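Local coordinates for protein glucose-resistance amylase regulator (PDB 4RK6) that binds glucose in the cleft of its periplasmic-binding-protein-like sugar domain and probably acts as a DNA-binding, LacI-family transcriptional repressor, at residues K127-K136 with E161-H170; A197-I205 with I232-V240. All coordinates share one frame; numbering follows the deposited sequence. Where two conformers were deposited one is given.

Both contacts lie in the part of the periplasmic-binding-protein-like fold built on strands 129-132, 163-166, 192-195, 220-223 and 238-241, and they follow one another in series along the chain: contact 1 is complete before contact 2 begins. Contact 1 pairs one of the sheet's two outermost strands, 163-166, with strand 129-132; contact 2 lays helix 198-210 against the loop that leads into strand 238-241 of the same sheet. Their centres are about 15 Å apart, yet they touch where Val200 packs against Gly133 and His170, and where the CB atoms of Ala197 and His170 meet at 3.6 Å. His170 and Ala197 both belong to the glucose pocket, so the two contacts converge at the sugar.

Contact 1 of 2, residues K127-K136 with E161-H170; sequences KNIALVGDTK and ENIFLYGNDH. With GLC (alpha-D-glucopyranose), chain C.
The parallel strands 129-132 and 163-166 belong to a beta-alpha-beta unit whose crossover is helix 144-155, and the loop after strand 163-166 runs on to His170 of the glucose pocket. Ile129 N, Leu131 N and Gly133 N donate to Asn162 O, Phe164 O and Tyr166 O, while Ile129 O and Leu131 O accept from Phe164 N and Tyr166 N. Before the strands, Asn162 ND2 gives Asn128 OD1 a nearly straight bond (2.8 Å, 174°); a water bridges Asn128 OD1 and Glu161 O. Leu131 CB meets Leu165 CD2 at 4.0 Å. Past the strands, Thr135 grips Gly167 O twice: OG1, held between backbone N and carbonyl carbon (chi1 71°), reaches it in the carbonyl plane on a lone pair at 2.7 Å, and Thr135 N comes from above that plane at 3.0 Å. Lys136 NZ donates a hydrogen bond to Asn168 O (2.9 Å) and forms a salt bridge with Asp134 OD1. Asp134 CB makes a CH-pi contact over one face of the His170 ring; glucose C6 lies over the opposite face. The bond between ND1 and Thr196 OG1 and the contacts on both faces probably hold the ring's rotation, presenting a flat face to the C6 side of the sugar.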
ATOM      1  N   LYS A 127      17.091  -3.726  28.227  1.00 24.25           N
ATOM      2  CA  LYS A 127      16.242  -3.791  29.424  1.00 22.01           C
ATOM      3  C   LYS A 127      15.141  -2.743  29.409  1.00 24.98           C
ATOM      4  O   LYS A 127      13.991  -3.021  29.752  1.00 26.82           O
ATOM      5  CB  LYS A 127      17.102  -3.610  30.683  1.00 29.05           C
ATOM      6  CG  LYS A 127      17.684  -4.916  31.223  1.00 93.66           C
ATOM      7  CD  LYS A 127      18.613  -4.733  32.422  1.00 87.55           C
ATOM      8  CE  LYS A 127      17.881  -4.295  33.686  1.00102.57           C
ATOM      9  NZ  LYS A 127      17.915  -2.820  33.900  1.00115.95           N
ATOM     10  N   ASN A 128      15.497  -1.524  29.016  1.00 22.54           N
ATOM     11  CA  ASN A 128      14.525  -0.459  28.888  1.00 20.19           C
ATOM     12  C   ASN A 128      13.971  -0.407  27.472  1.00 22.34           C
ATOM     13  O   ASN A 128      14.705  -0.084  26.544  1.00 22.39           O
ATOM     14  CB  ASN A 128      15.177   0.857  29.271  1.00 25.00           C
ATOM     15  CG  ASN A 128      15.557   0.870  30.739  1.00 31.30           C
ATOM     16  OD1 ASN A 128      14.750   0.490  31.591  1.00 28.05           O
ATOM     17  ND2 ASN A 128      16.766   1.265  31.032  1.00 30.20           N
ATOM     18  N   ILE A 129      12.698  -0.763  27.326  1.00 23.26           N
ATOM     19  CA  ILE A 129      12.100  -1.040  26.001  1.00 23.76           C
ATOM     20  C   ILE A 129      10.761  -0.349  25.856  1.00 26.63           C
ATOM     21  O   ILE A 129       9.944  -0.361  26.772  1.00 25.74           O
ATOM     22  CB  ILE A 129      11.947  -2.556  25.739  1.00 20.59           C
ATOM     23  CG1 ILE A 129      13.286  -3.266  25.904  1.00 22.41           C
ATOM     24  CG2 ILE A 129      11.412  -2.822  24.334  1.00 20.93           C
ATOM     25  CD1 ILE A 129      13.266  -4.762  25.729  1.00 23.97           C
ATOM     26  N   ALA A 130      10.543   0.285  24.710  1.00 21.77           N
ATOM     27  CA  ALA A 130       9.282   0.940  24.415  1.00 20.19           C
ATOM     28  C   ALA A 130       8.444   0.128  23.408  1.00 25.68           C
ATOM     29  O   ALA A 130       8.996  -0.499  22.504  1.00 22.78           O
ATOM     30  CB  ALA A 130       9.517   2.331  23.887  1.00 23.78           C
ATOM     31  N   LEU A 131       7.124   0.154  23.592  1.00 21.96           N
ATOM     32  CA  LEU A 131       6.174  -0.261  22.574  1.00 22.53           C
ATOM     33  C   LEU A 131       5.624   1.006  21.945  1.00 25.00           C
ATOM     34  O   LEU A 131       5.073   1.872  22.633  1.00 24.14           O
ATOM     35  CB  LEU A 131       5.041  -1.112  23.183  1.00 21.35           C
ATOM     36  CG  LEU A 131       4.014  -1.655  22.182  1.00 24.17           C
ATOM     37  CD1 LEU A 131       4.619  -2.759  21.337  1.00 23.57           C
ATOM     38  CD2 LEU A 131       2.793  -2.207  22.905  1.00 24.40           C
ATOM     39  N   VAL A 132       5.787   1.121  20.624  1.00 20.86           N
ATOM     40  CA  VAL A 132       5.395   2.326  19.883  1.00 24.28           C
ATOM     41  C   VAL A 132       4.443   1.950  18.764  1.00 25.75           C
ATOM     42  O   VAL A 132       4.714   1.044  18.000  1.00 22.73           O
ATOM     43  CB  VAL A 132       6.611   3.081  19.279  1.00 21.65           C
ATOM     44  CG1 VAL A 132       6.158   4.338  18.557  1.00 21.54           C
ATOM     45  CG2 VAL A 132       7.610   3.435  20.374  1.00 25.08           C
ATOM     46  N   GLY A 133       3.312   2.637  18.689  1.00 18.49           N
ATOM     47  CA  GLY A 133       2.307   2.363  17.694  1.00 19.34           C
ATOM     48  C   GLY A 133       0.926   2.431  18.300  1.00 23.05           C
ATOM     49  O   GLY A 133       0.583   3.405  18.979  1.00 23.08           O
ATOM     50  N   ASP A 134       0.124   1.412  18.044  1.00 21.16           N
ATOM     51  CA  ASP A 134      -1.219   1.346  18.610  1.00 19.88           C
ATOM     52  C   ASP A 134      -1.142   0.737  20.022  1.00 27.49           C
ATOM     53  O   ASP A 134      -1.120  -0.474  20.192  1.00 25.24           O
ATOM     54  CB  ASP A 134      -2.158   0.592  17.666  1.00 24.88           C
ATOM     55  CG  ASP A 134      -3.605   0.638  18.122  1.00 37.51           C
ATOM     56  OD1 ASP A 134      -3.864   1.138  19.223  1.00 30.46           O
ATOM     57  OD2 ASP A 134      -4.485   0.188  17.374  1.00 41.64           O
ATOM     58  N   THR A 135      -1.069   1.614  21.028  1.00 23.36           N
ATOM     59  CA  THR A 135      -0.844   1.200  22.422  1.00 22.80           C
ATOM     60  C   THR A 135      -1.962   1.672  23.357  1.00 27.63           C
ATOM     61  O   THR A 135      -1.868   1.482  24.564  1.00 31.03           O
ATOM     62  CB  THR A 135       0.478   1.739  22.992  1.00 26.12           C
ATOM     63  OG1 THR A 135       0.393   3.155  23.193  1.00 25.80           O
ATOM     64  CG2 THR A 135       1.660   1.441  22.088  1.00 25.67           C
ATOM     65  N   LYS A 136      -2.993   2.288  22.800  1.00 26.29           N
ATOM     66  CA  LYS A 136      -4.055   2.903  23.605  1.00 32.39           C
ATOM     67  C   LYS A 136      -5.017   1.894  24.231  1.00 34.22           C
ATOM     68  O   LYS A 136      -5.248   0.800  23.700  1.00 25.90           O
ATOM     69  CB  LYS A 136      -4.864   3.887  22.761  1.00 35.44           C
ATOM     70  CG  LYS A 136      -5.612   3.284  21.578  1.00 37.94           C
ATOM     71  CD  LYS A 136      -6.239   4.366  20.706  1.00 38.41           C
ATOM     72  CE  LYS A 136      -7.145   3.782  19.627  1.00 36.12           C
ATOM     73  NZ  LYS A 136      -6.417   2.976  18.598  1.00 33.70           N
ATOM     74  N   GLU A 161       9.259   0.378  35.585  1.00 30.40           N
ATOM     75  CA  GLU A 161      10.253   1.401  35.230  1.00 35.40           C
ATOM     76  C   GLU A 161      11.046   1.083  33.940  1.00 27.39           C
ATOM     77  O   GLU A 161      11.691   1.955  33.389  1.00 28.33           O
ATOM     78  CB  GLU A 161      11.247   1.630  36.376  1.00 39.29           C
ATOM     79  CG  GLU A 161      12.273   0.519  36.557  1.00 41.54           C
ATOM     80  CD  GLU A 161      13.065   0.643  37.849  1.00 90.91           C
ATOM     81  OE1 GLU A 161      13.428   1.775  38.233  1.00 76.35           O
ATOM     82  OE2 GLU A 161      13.335  -0.401  38.476  1.00 68.58           O
ATOM     83  N   ASN A 162      11.007  -0.163  33.499  1.00 29.00           N
ATOM     84  CA  ASN A 162      11.656  -0.576  32.237  1.00 34.70           C
ATOM     85  C   ASN A 162      10.724  -0.530  31.024  1.00 26.73           C
ATOM     86  O   ASN A 162      11.157  -0.795  29.899  1.00 26.60           O
ATOM     87  CB  ASN A 162      12.133  -2.011  32.371  1.00 27.05           C
ATOM     88  CG  ASN A 162      13.061  -2.215  33.543  1.00 34.25           C
ATOM     89  OD1 ASN A 162      12.815  -3.070  34.397  1.00 32.23           O
ATOM     90  ND2 ASN A 162      14.135  -1.448  33.584  1.00 29.26           N
ATOM     91  N   ILE A 163       9.447  -0.266  31.272  1.00 25.77           N
ATOM     92  CA  ILE A 163       8.376  -0.435  30.283  1.00 27.13           C
ATOM     93  C   ILE A 163       7.896   0.935  29.838  1.00 32.23           C
ATOM     94  O   ILE A 163       7.471   1.739  30.666  1.00 27.87           O
ATOM     95  CB  ILE A 163       7.199  -1.240  30.891  1.00 24.16           C
ATOM     96  CG1 ILE A 163       7.644  -2.684  31.141  1.00 28.57           C
ATOM     97  CG2 ILE A 163       5.976  -1.168  29.987  1.00 27.97           C
ATOM     98  CD1 ILE A 163       6.682  -3.475  31.991  1.00 30.89           C
ATOM     99  N   PHE A 164       7.989   1.215  28.537  1.00 23.93           N
ATOM    100  CA  PHE A 164       7.557   2.506  27.982  1.00 22.70           C
ATOM    101  C   PHE A 164       6.552   2.303  26.862  1.00 23.06           C
ATOM    102  O   PHE A 164       6.637   1.339  26.139  1.00 26.03           O
ATOM    103  CB  PHE A 164       8.769   3.298  27.475  1.00 22.53           C
ATOM    104  CG  PHE A 164       9.795   3.560  28.530  1.00 25.72           C
ATOM    105  CD1 PHE A 164      10.712   2.569  28.883  1.00 24.04           C
ATOM    106  CD2 PHE A 164       9.824   4.772  29.198  1.00 27.09           C
ATOM    107  CE1 PHE A 164      11.659   2.800  29.872  1.00 28.35           C
ATOM    108  CE2 PHE A 164      10.765   5.005  30.184  1.00 25.33           C
ATOM    109  CZ  PHE A 164      11.670   4.022  30.523  1.00 28.53           C
ATOM    110  N   LEU A 165       5.586   3.209  26.751  1.00 21.35           N
ATOM    111  CA  LEU A 165       4.514   3.109  25.776  1.00 23.47           C
ATOM    112  C   LEU A 165       4.342   4.424  25.041  1.00 34.92           C
ATOM    113  O   LEU A 165       4.455   5.481  25.646  1.00 31.69           O
ATOM    114  CB  LEU A 165       3.187   2.803  26.464  1.00 29.45           C
ATOM    115  CG  LEU A 165       3.117   1.535  27.294  1.00 26.21           C
ATOM    116  CD1 LEU A 165       1.828   1.484  28.100  1.00 35.95           C
ATOM    117  CD2 LEU A 165       3.241   0.307  26.409  1.00 27.14           C
ATOM    118  N   TYR A 166       4.033   4.369  23.752  1.00 23.13           N
ATOM    119  CA  TYR A 166       3.597   5.572  23.040  1.00 23.24           C
ATOM    120  C   TYR A 166       2.746   5.263  21.854  1.00 26.38           C
ATOM    121  O   TYR A 166       3.121   4.437  21.031  1.00 22.90           O
ATOM    122  CB  TYR A 166       4.783   6.400  22.540  1.00 21.79           C
ATOM    123  CG  TYR A 166       4.369   7.691  21.864  1.00 20.35           C
ATOM    124  CD1 TYR A 166       4.026   7.717  20.514  1.00 19.53           C
ATOM    125  CD2 TYR A 166       4.258   8.884  22.594  1.00 27.57           C
ATOM    126  CE1 TYR A 166       3.627   8.880  19.897  1.00 27.50           C
ATOM    127  CE2 TYR A 166       3.862  10.068  21.976  1.00 29.35           C
ATOM    128  CZ  TYR A 166       3.545  10.049  20.625  1.00 32.29           C
ATOM    129  OH  TYR A 166       3.152  11.169  19.960  1.00 30.24           O
ATOM    130  N   GLY A 167       1.620   5.969  21.747  1.00 24.09           N
ATOM    131  CA  GLY A 167       0.903   6.060  20.478  1.00 20.25           C
ATOM    132  C   GLY A 167      -0.498   5.490  20.450  1.00 21.36           C
ATOM    133  O   GLY A 167      -0.852   4.610  21.247  1.00 24.52           O
ATOM    134  N   ASN A 168      -1.268   5.990  19.491  1.00 23.36           N
ATOM    135  CA  ASN A 168      -2.674   5.614  19.269  1.00 25.56           C
ATOM    136  C   ASN A 168      -2.963   4.905  17.957  1.00 27.15           C
ATOM    137  O   ASN A 168      -4.109   4.552  17.706  1.00 27.86           O
ATOM    138  CB  ASN A 168      -3.532   6.873  19.304  1.00 26.33           C
ATOM    139  CG  ASN A 168      -3.475   7.549  20.645  1.00 43.16           C
ATOM    140  OD1 ASN A 168      -3.580   6.885  21.665  1.00 33.45           O
ATOM    141  ND2 ASN A 168      -3.272   8.864  20.655  1.00 37.68           N
ATOM    142  N   ASP A 169      -1.955   4.723  17.103  1.00 25.40           N
ATOM    143  CA  ASP A 169      -2.218   4.084  15.819  1.00 21.75           C
ATOM    144  C   ASP A 169      -0.927   3.584  15.184  1.00 20.63           C
ATOM    145  O   ASP A 169       0.155   3.804  15.730  1.00 22.54           O
ATOM    146  CB  ASP A 169      -2.994   5.032  14.889  1.00 25.28           C
ATOM    147  CG  ASP A 169      -2.194   6.238  14.430  1.00 31.05           C
ATOM    148  OD1 ASP A 169      -0.966   6.155  14.227  1.00 25.65           O
ATOM    149  OD2 ASP A 169      -2.839   7.286  14.208  1.00 37.74           O
ATOM    150  N   HIS A 170      -1.060   2.932  14.025  1.00 22.10           N
ATOM    151  CA  HIS A 170       0.070   2.234  13.394  1.00 21.53           C
ATOM    152  C   HIS A 170       0.749   3.088  12.317  1.00 25.21           C
ATOM    153  O   HIS A 170       1.384   2.538  11.409  1.00 24.65           O
ATOM    154  CB  HIS A 170      -0.432   0.966  12.689  1.00 26.43           C
ATOM    155  CG  HIS A 170      -1.027  -0.052  13.596  1.00 22.64           C
ATOM    156  ND1 HIS A 170      -0.293  -0.725  14.549  1.00 24.42           N
ATOM    157  CD2 HIS A 170      -2.281  -0.565  13.649  1.00 23.55           C
ATOM    158  CE1 HIS A 170      -1.075  -1.580  15.179  1.00 26.39           C
ATOM    159  NE2 HIS A 170      -2.288  -1.498  14.653  1.00 25.78           N
TER
HETATM  160  C1  GLC C 401      -3.893  -5.038  12.186  1.00 48.41           C
HETATM  161  C2  GLC C 401      -3.616  -6.539  12.262  1.00 29.09           C
HETATM  162  C3  GLC C 401      -2.269  -6.867  12.872  1.00 25.54           C
HETATM  163  C4  GLC C 401      -1.189  -5.984  12.240  1.00 19.81           C
HETATM  164  C5  GLC C 401      -1.550  -4.526  12.525  1.00 28.21           C
HETATM  165  C6  GLC C 401      -0.539  -3.561  11.911  1.00 23.10           C
HETATM  166  O1  GLC C 401      -4.349  -4.654  13.425  1.00 33.22           O
HETATM  167  O2  GLC C 401      -4.609  -7.196  13.048  1.00 30.58           O
HETATM  168  O3  GLC C 401      -2.038  -8.241  12.578  1.00 25.92           O
HETATM  169  O4  GLC C 401       0.066  -6.334  12.742  1.00 22.26           O
HETATM  170  O5  GLC C 401      -2.780  -4.201  11.930  1.00 30.84           O
HETATM  171  O6  GLC C 401      -0.494  -3.690  10.524  1.00 26.12           O
HETATM  172  O   HOH W   1      16.018  -1.108  35.772  1.00 47.41           O
HETATM  173  O   HOH W   2      14.432   2.629  33.548  1.00 35.61           O

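Contact 2 of 2, residues A197-I205 with I232-V240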
ATOM      1  N   ALA A 197       3.694  -1.688  13.823  1.00 20.40           N
ATOM      2  CA  ALA A 197       3.582  -1.905  12.379  1.00 20.21           C
ATOM      3  C   ALA A 197       4.834  -1.414  11.711  1.00 18.27           C
ATOM      4  O   ALA A 197       5.579  -0.609  12.278  1.00 20.60           O
ATOM      5  CB  ALA A 197       2.362  -1.210  11.812  1.00 22.28           C
ATOM      6  N   ASP A 198       5.120  -1.932  10.517  1.00 20.92           N
ATOM      7  CA  ASP A 198       6.351  -1.557   9.816  1.00 20.46           C
ATOM      8  C   ASP A 198       6.550  -0.030   9.645  1.00 18.69           C
ATOM      9  O   ASP A 198       7.665   0.478   9.832  1.00 20.56           O
ATOM     10  CB  ASP A 198       6.426  -2.208   8.435  1.00 19.44           C
ATOM     11  CG  ASP A 198       6.343  -3.731   8.496  1.00 22.57           C
ATOM     12  OD1 ASP A 198       6.815  -4.359   9.476  1.00 21.04           O
ATOM     13  OD2 ASP A 198       5.794  -4.276   7.521  1.00 24.51           O
HETATM   14  N   MSE A 199       5.478   0.685   9.306  1.00 18.45           N
HETATM   15  CA  MSE A 199       5.560   2.139   9.037  1.00 21.56           C
HETATM   16  C   MSE A 199       5.936   2.878  10.308  1.00 20.12           C
HETATM   17  O   MSE A 199       6.611   3.881  10.244  1.00 20.68           O
HETATM   18  CB  MSE A 199       4.256   2.681   8.444  1.00 23.75           C
HETATM   19  CG  MSE A 199       4.248   2.524   6.941  1.00 46.98           C
HETATM   20 SE   MSE A 199       5.541   3.820   6.221  1.00 34.72          SE
HETATM   21  CE  MSE A 199       4.832   3.586   4.400  1.00 58.25           C
ATOM     22  N   VAL A 200       5.539   2.361  11.474  1.00 18.41           N
ATOM     23  CA  VAL A 200       5.950   2.968  12.738  1.00 19.94           C
ATOM     24  C   VAL A 200       7.474   2.921  12.818  1.00 19.19           C
ATOM     25  O   VAL A 200       8.123   3.899  13.202  1.00 19.63           O
ATOM     26  CB  VAL A 200       5.310   2.261  13.948  1.00 20.06           C
ATOM     27  CG1 VAL A 200       5.843   2.821  15.263  1.00 19.46           C
ATOM     28  CG2 VAL A 200       3.798   2.338  13.877  1.00 22.10           C
ATOM     29  N   GLY A 201       8.057   1.778  12.459  1.00 20.04           N
ATOM     30  CA  GLY A 201       9.500   1.612  12.438  1.00 18.34           C
ATOM     31  C   GLY A 201      10.189   2.568  11.470  1.00 21.24           C
ATOM     32  O   GLY A 201      11.231   3.137  11.773  1.00 19.33           O
ATOM     33  N   GLN A 202       9.581   2.769  10.307  1.00 18.12           N
ATOM     34  CA  GLN A 202      10.126   3.721   9.355  1.00 19.20           C
ATOM     35  C   GLN A 202      10.118   5.159   9.934  1.00 20.76           C
ATOM     36  O   GLN A 202      11.043   5.957   9.692  1.00 20.72           O
ATOM     37  CB  GLN A 202       9.358   3.638   8.053  1.00 21.05           C
ATOM     38  CG  GLN A 202       9.822   4.591   6.990  1.00 23.74           C
ATOM     39  CD  GLN A 202      11.171   4.213   6.429  1.00 24.93           C
ATOM     40  OE1 GLN A 202      11.264   3.341   5.546  1.00 30.30           O
ATOM     41  NE2 GLN A 202      12.224   4.856   6.925  1.00 22.71           N
ATOM     42  N   GLY A 203       9.060   5.484  10.652  1.00 19.84           N
ATOM     43  CA  GLY A 203       8.929   6.806  11.303  1.00 18.69           C
ATOM     44  C   GLY A 203      10.013   7.022  12.321  1.00 21.30           C
ATOM     45  O   GLY A 203      10.608   8.084  12.390  1.00 21.73           O
ATOM     46  N   LEU A 204      10.266   5.993  13.117  1.00 18.18           N
ATOM     47  CA  LEU A 204      11.335   6.029  14.104  1.00 20.77           C
ATOM     48  C   LEU A 204      12.713   6.227  13.454  1.00 19.27           C
ATOM     49  O   LEU A 204      13.525   7.052  13.914  1.00 19.25           O
ATOM     50  CB  LEU A 204      11.351   4.724  14.881  1.00 20.61           C
ATOM     51  CG  LEU A 204      10.226   4.566  15.913  1.00 17.62           C
ATOM     52  CD1 LEU A 204      10.104   3.105  16.299  1.00 19.75           C
ATOM     53  CD2 LEU A 204      10.536   5.401  17.134  1.00 23.40           C
ATOM     54  N   ILE A 205      12.989   5.482  12.382  1.00 18.27           N
ATOM     55  CA  ILE A 205      14.260   5.624  11.678  1.00 19.36           C
ATOM     56  C   ILE A 205      14.452   7.067  11.203  1.00 20.84           C
ATOM     57  O   ILE A 205      15.518   7.675  11.412  1.00 19.76           O
ATOM     58  CB  ILE A 205      14.337   4.670  10.475  1.00 19.11           C
ATOM     59  CG1 ILE A 205      14.587   3.241  10.957  1.00 19.62           C
ATOM     60  CG2 ILE A 205      15.421   5.128   9.498  1.00 21.44           C
ATOM     61  CD1 ILE A 205      14.539   2.237   9.825  1.00 22.61           C
ATOM     62  N   ILE A 232      12.953  -1.876   2.353  1.00 19.32           N
ATOM     63  CA  ILE A 232      13.371  -0.625   1.685  1.00 21.73           C
ATOM     64  C   ILE A 232      13.876   0.413   2.685  1.00 22.04           C
ATOM     65  O   ILE A 232      14.552   1.360   2.302  1.00 22.48           O
ATOM     66  CB  ILE A 232      12.302  -0.043   0.720  1.00 28.34           C
ATOM     67  CG1 ILE A 232      11.124   0.551   1.442  1.00 29.64           C
ATOM     68  CG2 ILE A 232      11.808  -1.093  -0.256  1.00 28.23           C
ATOM     69  CD1 ILE A 232      10.031   1.041   0.505  1.00 49.32           C
ATOM     70  N   ALA A 233      13.579   0.215   3.967  1.00 21.49           N
ATOM     71  CA  ALA A 233      14.142   1.048   5.031  1.00 23.02           C
ATOM     72  C   ALA A 233      15.651   0.904   5.045  1.00 22.21           C
ATOM     73  O   ALA A 233      16.201  -0.140   4.637  1.00 20.76           O
ATOM     74  CB  ALA A 233      13.595   0.623   6.390  1.00 21.24           C
ATOM     75  N   ARG A 234      16.319   1.943   5.520  1.00 18.96           N
ATOM     76  CA  ARG A 234      17.759   1.911   5.733  1.00 18.39           C
ATOM     77  C   ARG A 234      18.054   2.532   7.078  1.00 22.78           C
ATOM     78  O   ARG A 234      17.863   3.736   7.251  1.00 22.73           O
ATOM     79  CB  ARG A 234      18.513   2.635   4.606  1.00 24.55           C
ATOM     80  CG  ARG A 234      18.445   1.930   3.256  1.00 20.13           C
ATOM     81  CD  ARG A 234      19.323   0.679   3.208  1.00 21.79           C
ATOM     82  NE  ARG A 234      19.316   0.005   1.908  1.00 21.43           N
ATOM     83  CZ  ARG A 234      18.355  -0.798   1.439  1.00 24.96           C
ATOM     84  NH1 ARG A 234      17.230  -1.025   2.120  1.00 19.65           N
ATOM     85  NH2 ARG A 234      18.507  -1.362   0.242  1.00 23.98           N
ATOM     86  N   PRO A 235      18.487   1.734   8.053  1.00 21.62           N
ATOM     87  CA  PRO A 235      18.811   0.306   7.911  1.00 22.39           C
ATOM     88  C   PRO A 235      17.599  -0.582   7.697  1.00 24.27           C
ATOM     89  O   PRO A 235      16.480  -0.249   8.144  1.00 22.33           O
ATOM     90  CB  PRO A 235      19.409  -0.030   9.283  1.00 25.17           C
ATOM     91  CG  PRO A 235      18.677   0.879  10.224  1.00 22.97           C
ATOM     92  CD  PRO A 235      18.565   2.171   9.457  1.00 22.80           C
ATOM     93  N   LYS A 236      17.801  -1.726   7.039  1.00 17.66           N
ATOM     94  CA  LYS A 236      16.718  -2.698   6.887  0.50 17.29           C
ATOM     95  C   LYS A 236      16.233  -3.111   8.279  1.00 19.97           C
ATOM     96  O   LYS A 236      17.037  -3.299   9.201  1.00 20.61           O
ATOM     97  CB  LYS A 236      17.182  -3.924   6.095  0.50 21.68           C
ATOM     98  CG  LYS A 236      17.450  -3.656   4.611  0.50 25.29           C
ATOM     99  CD  LYS A 236      18.094  -4.863   3.939  0.50 28.07           C
ATOM    100  CE  LYS A 236      18.186  -4.710   2.423  0.50 40.61           C
ATOM    101  NZ  LYS A 236      16.926  -5.055   1.698  0.50 29.85           N
ATOM    102  N   LEU A 237      14.927  -3.265   8.409  1.00 18.88           N
ATOM    103  CA  LEU A 237      14.309  -3.499   9.716  1.00 16.32           C
ATOM    104  C   LEU A 237      14.180  -4.964  10.061  1.00 20.70           C
ATOM    105  O   LEU A 237      13.623  -5.763   9.301  1.00 19.21           O
ATOM    106  CB  LEU A 237      12.931  -2.830   9.780  1.00 20.19           C
ATOM    107  CG  LEU A 237      12.969  -1.321   9.916  1.00 19.81           C
ATOM    108  CD1 LEU A 237      11.680  -0.704   9.385  1.00 20.32           C
ATOM    109  CD2 LEU A 237      13.224  -0.920  11.380  1.00 20.72           C
ATOM    110  N   THR A 238      14.698  -5.284  11.238  1.00 18.81           N
ATOM    111  CA  THR A 238      14.424  -6.553  11.915  1.00 18.99           C
ATOM    112  C   THR A 238      12.929  -6.572  12.209  1.00 19.71           C
ATOM    113  O   THR A 238      12.334  -5.542  12.610  1.00 18.91           O
ATOM    114  CB  THR A 238      15.281  -6.649  13.172  1.00 21.09           C
ATOM    115  OG1 THR A 238      16.660  -6.707  12.765  1.00 19.61           O
ATOM    116  CG2 THR A 238      14.957  -7.891  13.992  1.00 19.24           C
ATOM    117  N   THR A 239      12.288  -7.713  11.952  1.00 17.95           N
ATOM    118  CA  THR A 239      10.842  -7.745  11.935  1.00 18.39           C
ATOM    119  C   THR A 239      10.296  -9.148  12.264  1.00 24.71           C
ATOM    120  O   THR A 239      10.944 -10.167  11.957  1.00 21.22           O
ATOM    121  CB  THR A 239      10.320  -7.265  10.561  1.00 20.11           C
ATOM    122  OG1 THR A 239       8.911  -7.058  10.613  1.00 21.29           O
ATOM    123  CG2 THR A 239      10.655  -8.260   9.425  1.00 21.00           C
ATOM    124  N   VAL A 240       9.125  -9.194  12.900  1.00 23.73           N
ATOM    125  CA  VAL A 240       8.319 -10.428  12.930  1.00 23.18           C
ATOM    126  C   VAL A 240       7.450 -10.444  11.697  1.00 21.13           C
ATOM    127  O   VAL A 240       6.503  -9.650  11.541  1.00 23.82           O
ATOM    128  CB  VAL A 240       7.463 -10.592  14.208  1.00 25.24           C
ATOM    129  CG1 VAL A 240       6.487 -11.773  14.076  1.00 28.31           C
ATOM    130  CG2 VAL A 240       8.367 -10.793  15.402  1.00 27.84           C
TER
HETATM  131  O   HOH W   3      14.856   4.533   5.658  1.00 23.45           O
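Ile205 CD1 touches Leu237 CD2 tip to tip at 3.8 Å, and the same methyl packs on Ala233 CB (3.9 Å) and Pro235 CD (4.0 Å). The CG1 branch of Ile205 stands anti to the carbonyl carbon (chi1 -75°) and runs on extended, which brings CD1 among these three residues while CG2 lies 3.6 Å from Arg234 O. One turn earlier, Leu237 CD1 rests on the helix backbone, 4.2 Å from Gly201 C. No direct hydrogen bond crosses; instead a water accepts from Gln202 NE2 (2.9 Å) and Arg234 N (3.0 Å), while Gln202 OE1 sits against Ala233 CB and is bonded to Gln229. Near the helix start, Asp198 OD1 and Thr239 OG1 both bond to Thr223 OG1, and Asp198 also takes the backbone N of Gly226 and Leu227, tying the first turn to the loop after strand 220-223. The peptide before Pro235, in the loop that follows helix 229-232, is cis. Arg234 folds NH1 back onto Ala233 O, while NE forms a salt bridge with Asp210 of the second subunit. Helix 198-210 thus packs beside the loop entering strand 238-241, with Ile221 of strand 220-223 touching both Ile205 and Leu237, and Leu204 packing on helix 172-182.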